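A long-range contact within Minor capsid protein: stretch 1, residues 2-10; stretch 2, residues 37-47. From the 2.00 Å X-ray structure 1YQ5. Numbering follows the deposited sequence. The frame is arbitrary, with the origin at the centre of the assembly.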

ATOM      1  N   GLY A   2      13.280  11.556   9.719  1.00 34.71           N
ATOM      2  CA  GLY A   2      12.509  10.668  10.572  1.00 31.15           C
ATOM      3  C   GLY A   2      11.109  11.214  10.761  1.00 29.12           C
ATOM      4  O   GLY A   2      10.762  12.254  10.194  1.00 29.60           O
ATOM      5  N   VAL A   3      10.298  10.529  11.561  1.00 25.40           N
ATOM      6  CA  VAL A   3       8.929  10.972  11.800  1.00 22.34           C
ATOM      7  C   VAL A   3       8.762  11.375  13.260  1.00 21.07           C
ATOM      8  O   VAL A   3       9.518  10.934  14.129  1.00 19.88           O
ATOM      9  N   THR A   4       7.769  12.212  13.531  1.00 18.83           N
ATOM     10  CA  THR A   4       7.528  12.685  14.891  1.00 17.66           C
ATOM     11  C   THR A   4       6.796  11.660  15.750  1.00 17.46           C
ATOM     12  O   THR A   4       7.038  11.560  16.954  1.00 15.66           O
ATOM     13  N   ASP A   5       5.897  10.903  15.131  1.00 16.19           N
ATOM     14  CA  ASP A   5       5.132   9.902  15.857  1.00 13.73           C
ATOM     15  C   ASP A   5       4.926   8.645  15.035  1.00 12.62           C
ATOM     16  O   ASP A   5       4.707   8.709  13.826  1.00 10.65           O
ATOM     17  N   ALA A   6       4.994   7.503  15.706  1.00 12.14           N
ATOM     18  CA  ALA A   6       4.804   6.221  15.043  1.00 11.50           C
ATOM     19  C   ALA A   6       4.544   5.147  16.081  1.00 12.81           C
ATOM     20  O   ALA A   6       4.943   5.273  17.243  1.00 13.97           O
ATOM     21  N   LEU A   7       3.865   4.091  15.657  1.00 11.99           N
ATOM     22  CA  LEU A   7       3.563   2.976  16.537  1.00 11.80           C
ATOM     23  C   LEU A   7       3.455   1.723  15.680  1.00 11.87           C
ATOM     24  O   LEU A   7       2.746   1.711  14.682  1.00 12.47           O
ATOM     25  N   SER A   8       4.182   0.680  16.065  1.00 12.60           N
ATOM     26  CA  SER A   8       4.161  -0.582  15.339  1.00 13.66           C
ATOM     27  C   SER A   8       3.769  -1.669  16.333  1.00 14.12           C
ATOM     28  O   SER A   8       4.382  -1.803  17.395  1.00 14.22           O
ATOM     29  N   LEU A   9       2.745  -2.440  15.986  1.00 13.06           N
ATOM     30  CA  LEU A   9       2.244  -3.479  16.869  1.00 12.88           C
ATOM     31  C   LEU A   9       2.185  -4.858  16.228  1.00 12.49           C
ATOM     32  O   LEU A   9       2.042  -4.993  15.011  1.00 12.54           O
HETATM   33  N   MSE A  10       2.295  -5.879  17.072  1.00 12.10           N
HETATM   34  CA  MSE A  10       2.197  -7.261  16.633  1.00 14.34           C
HETATM   35  C   MSE A  10       1.002  -7.797  17.423  1.00 14.21           C
HETATM   36  O   MSE A  10       1.017  -7.827  18.658  1.00 14.05           O
ATOM     37  N   VAL A  37       6.024  -3.238  19.080  1.00 15.04           N
ATOM     38  CA  VAL A  37       7.286  -3.582  18.435  1.00 14.78           C
ATOM     39  C   VAL A  37       8.200  -2.365  18.378  1.00 14.92           C
ATOM     40  O   VAL A  37       9.414  -2.477  18.520  1.00 13.67           O
ATOM     41  N   ASN A  38       7.606  -1.199  18.169  1.00 15.12           N
ATOM     42  CA  ASN A  38       8.369   0.036  18.096  1.00 16.12           C
ATOM     43  C   ASN A  38       7.417   1.198  18.322  1.00 17.76           C
ATOM     44  O   ASN A  38       6.273   1.178  17.854  1.00 15.09           O
ATOM     45  N   SER A  39       7.893   2.205  19.043  1.00 17.06           N
ATOM     46  CA  SER A  39       7.096   3.384  19.344  1.00 18.96           C
ATOM     47  C   SER A  39       7.963   4.631  19.202  1.00 18.11           C
ATOM     48  O   SER A  39       9.117   4.637  19.625  1.00 17.11           O
ATOM     49  N   VAL A  40       7.407   5.676  18.597  1.00 16.42           N
ATOM     50  CA  VAL A  40       8.119   6.935  18.407  1.00 16.99           C
ATOM     51  C   VAL A  40       7.208   8.077  18.843  1.00 17.81           C
ATOM     52  O   VAL A  40       6.073   8.189  18.379  1.00 17.05           O
ATOM     53  N   GLY A  41       7.704   8.923  19.741  1.00 18.27           N
ATOM     54  CA  GLY A  41       6.898  10.034  20.214  1.00 19.21           C
ATOM     55  C   GLY A  41       5.737   9.530  21.050  1.00 19.71           C
ATOM     56  O   GLY A  41       5.728   8.376  21.471  1.00 20.09           O
ATOM     57  N   THR A  42       4.747  10.386  21.280  1.00 20.18           N
ATOM     58  CA  THR A  42       3.597  10.012  22.086  1.00 21.32           C
ATOM     59  C   THR A  42       2.267  10.314  21.405  1.00 21.07           C
ATOM     60  O   THR A  42       1.209  10.207  22.029  1.00 21.53           O
ATOM     61  N   GLY A  43       2.315  10.684  20.132  1.00 18.61           N
ATOM     62  CA  GLY A  43       1.094  11.013  19.416  1.00 17.24           C
ATOM     63  C   GLY A  43       0.219   9.837  19.028  1.00 17.80           C
ATOM     64  O   GLY A  43      -0.983  10.003  18.810  1.00 16.45           O
ATOM     65  N   LEU A  44       0.812   8.651  18.941  1.00 16.58           N
ATOM     66  CA  LEU A  44       0.080   7.443  18.568  1.00 17.30           C
ATOM     67  C   LEU A  44       0.230   6.385  19.649  1.00 17.41           C
ATOM     68  O   LEU A  44       1.337   5.933  19.935  1.00 16.22           O
ATOM     69  N   THR A  45      -0.891   5.986  20.244  1.00 17.01           N
ATOM     70  CA  THR A  45      -0.871   4.995  21.311  1.00 17.45           C
ATOM     71  C   THR A  45      -1.958   3.937  21.137  1.00 17.29           C
ATOM     72  O   THR A  45      -3.055   4.233  20.658  1.00 17.71           O
ATOM     73  N   LYS A  46      -1.654   2.705  21.535  1.00 16.28           N
ATOM     74  CA  LYS A  46      -2.613   1.613  21.425  1.00 14.77           C
ATOM     75  C   LYS A  46      -3.679   1.723  22.509  1.00 15.84           C
ATOM     76  O   LYS A  46      -3.411   2.204  23.610  1.00 15.91           O
ATOM     77  N   SER A  47      -4.889   1.277  22.190  1.00 14.78           N
ATOM     78  CA  SER A  47      -5.988   1.316  23.148  1.00 14.91           C
ATOM     79  C   SER A  47      -7.005   0.240  22.790  1.00 14.75           C
ATOM     80  O   SER A  47      -6.887  -0.423  21.756  1.00 13.97           O
TER

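Packing of residues 2-10 against residues 37-47 in the minor capsid protein. The strand through A6 to M10 pairs antiparallel with the strand containing S39 and V40, while the strand containing L44 and T45 runs at a small angle to it. As in any extended strand, side chains alternate between two faces: A6 and S8 share one with N38 and V40, and L7 shares the other with S39. L7 has the largest covered area of any residue here, 84 Å². Its chi1 is t and chi2 p, which carries CD2 across to the strand containing L44 and T45: CD2 of L7 lies 3.4 Å from N of K46 and 3.6 Å from C of T45, and CB of L7 sits 4.0 Å from CB of L44. L44 (m, t) points toward the first stretch and reaches further along it, its CD1 3.7 Å from CA of A6.

D5, covering 72 Å², supplies the polar anchor. With chi1 m, its carboxylate swings into the turn between the two strands of the second stretch, where OD2 of D5 accepts a short hydrogen bond from N of G43 (2.6 Å). One water bridges the same corner, donating to OD2 of D5 (2.7 Å) and accepting from N of T42 (2.9 Å). The other carboxylate oxygen, OD1 of D5, is held by OG1 of T4 at 2.6 Å. Space is tight here: a CB on G41 or G43 would clash with OD2 of D5.

V40 (t), also at 72 Å², covers the opposite face from L7. Its CB lies 3.9 Å from CB of A6, and its CG1 is 3.6 Å from O of V3, extending the contact past the strand. Paired backbone bonds fix this register, N of V40 to O of A6 at 2.8 Å and N of A6 to O of V40 at 3.0 Å. At the far end V37 (t) points inward, its CG2 3.8 Å from CB of selenomethionine M10.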

ATOM      1  CB  VAL A   3       7.924   9.854  11.454  1.00 22.47           C
ATOM      2  CG1 VAL A   3       8.125   9.410  10.016  1.00 21.96           C
ATOM      3  CG2 VAL A   3       8.101   8.680  12.395  1.00 21.75           C
ATOM      4  CB  THR A   4       6.701  13.980  14.881  1.00 18.52           C
ATOM      5  OG1 THR A   4       5.415  13.718  14.311  1.00 17.01           O
ATOM      6  CG2 THR A   4       7.403  15.050  14.050  1.00 19.10           C
ATOM      7  CB  ASP A   5       3.769  10.465  16.259  1.00 15.34           C
ATOM      8  CG  ASP A   5       3.885  11.766  17.019  1.00 17.27           C
ATOM      9  OD1 ASP A   5       4.038  12.823  16.372  1.00 17.22           O
ATOM     10  OD2 ASP A   5       3.836  11.724  18.262  1.00 16.52           O
ATOM     11  CB  ALA A   6       6.038   5.861  14.216  1.00 11.89           C
ATOM     12  CB  LEU A   7       2.244   3.220  17.274  1.00 11.82           C
ATOM     13  CG  LEU A   7       1.824   2.125  18.256  1.00 11.33           C
ATOM     14  CD1 LEU A   7       2.863   2.034  19.359  1.00 11.65           C
ATOM     15  CD2 LEU A   7       0.452   2.440  18.847  1.00 14.21           C
ATOM     16  CB  SER A   8       5.539  -0.862  14.732  1.00 14.43           C
ATOM     17  OG  SER A   8       5.500  -2.008  13.897  1.00 16.71           O
ATOM     18  CB  LEU A   9       0.831  -3.118  17.340  1.00 13.56           C
ATOM     19  CG  LEU A   9       0.568  -1.704  17.860  1.00 14.60           C
ATOM     20  CD1 LEU A   9      -0.930  -1.490  18.007  1.00 13.67           C
ATOM     21  CD2 LEU A   9       1.282  -1.499  19.188  1.00 15.70           C
HETATM   22  CB  MSE A  10       3.476  -8.033  16.968  1.00 15.51           C
HETATM   23  CG  MSE A  10       3.583  -9.392  16.276  1.00 20.37           C
HETATM   24 SE   MSE A  10       2.489 -10.745  17.122  1.00 29.84          SE
HETATM   25  CE  MSE A  10       3.640 -11.067  18.649  1.00 24.19           C
ATOM     26  CB  VAL A  37       7.044  -4.089  17.003  1.00 15.14           C
ATOM     27  CG1 VAL A  37       8.374  -4.341  16.303  1.00 16.29           C
ATOM     28  CG2 VAL A  37       6.213  -5.364  17.047  1.00 16.58           C
ATOM     29  CB  ASN A  38       9.039   0.169  16.722  1.00 16.93           C
ATOM     30  CG  ASN A  38       9.894   1.422  16.604  1.00 18.76           C
ATOM     31  OD1 ASN A  38      10.892   1.581  17.314  1.00 19.68           O
ATOM     32  ND2 ASN A  38       9.505   2.318  15.706  1.00 15.35           N
ATOM     33  CB  SER A  39       6.564   3.292  20.774  1.00 20.62           C
ATOM     34  OG  SER A  39       5.697   4.372  21.058  1.00 26.14           O
ATOM     35  CB  VAL A  40       8.511   7.141  16.929  1.00 16.73           C
ATOM     36  CG1 VAL A  40       9.219   8.478  16.756  1.00 18.57           C
ATOM     37  CG2 VAL A  40       9.414   6.002  16.471  1.00 18.58           C
ATOM     38  CB  THR A  42       3.615  10.761  23.426  1.00 22.98           C
ATOM     39  OG1 THR A  42       3.643  12.170  23.172  1.00 24.99           O
ATOM     40  CG2 THR A  42       4.845  10.384  24.235  1.00 25.14           C
ATOM     41  CB  LEU A  44       0.610   6.904  17.240  1.00 16.94           C
ATOM     42  CG  LEU A  44       0.343   7.784  16.018  1.00 17.92           C
ATOM     43  CD1 LEU A  44       1.270   7.385  14.871  1.00 16.74           C
ATOM     44  CD2 LEU A  44      -1.116   7.641  15.612  1.00 15.67           C
ATOM     45  CB  THR A  45      -1.069   5.682  22.665  1.00 17.52           C
ATOM     46  OG1 THR A  45      -2.313   6.388  22.653  1.00 17.26           O
ATOM     47  CG2 THR A  45       0.053   6.681  22.924  1.00 18.79           C
ATOM     48  CB  LYS A  46      -1.897   0.263  21.540  1.00 14.64           C
ATOM     49  CG  LYS A  46      -1.174   0.035  22.868  1.00 14.31           C
ATOM     50  CD  LYS A  46      -0.292  -1.211  22.812  1.00 13.49           C
ATOM     51  CE  LYS A  46       0.439  -1.448  24.134  1.00 14.19           C
ATOM     52  NZ  LYS A  46       1.424  -2.565  24.030  1.00 13.08           N
ATOM     53  CB  SER A  47      -6.684   2.678  23.116  1.00 16.59           C
ATOM     54  OG  SER A  47      -7.602   2.735  22.033  1.00 15.86           O
TER
HETATM   55  O   HOH W   1       5.266  12.986  20.166  1.00 19.81           O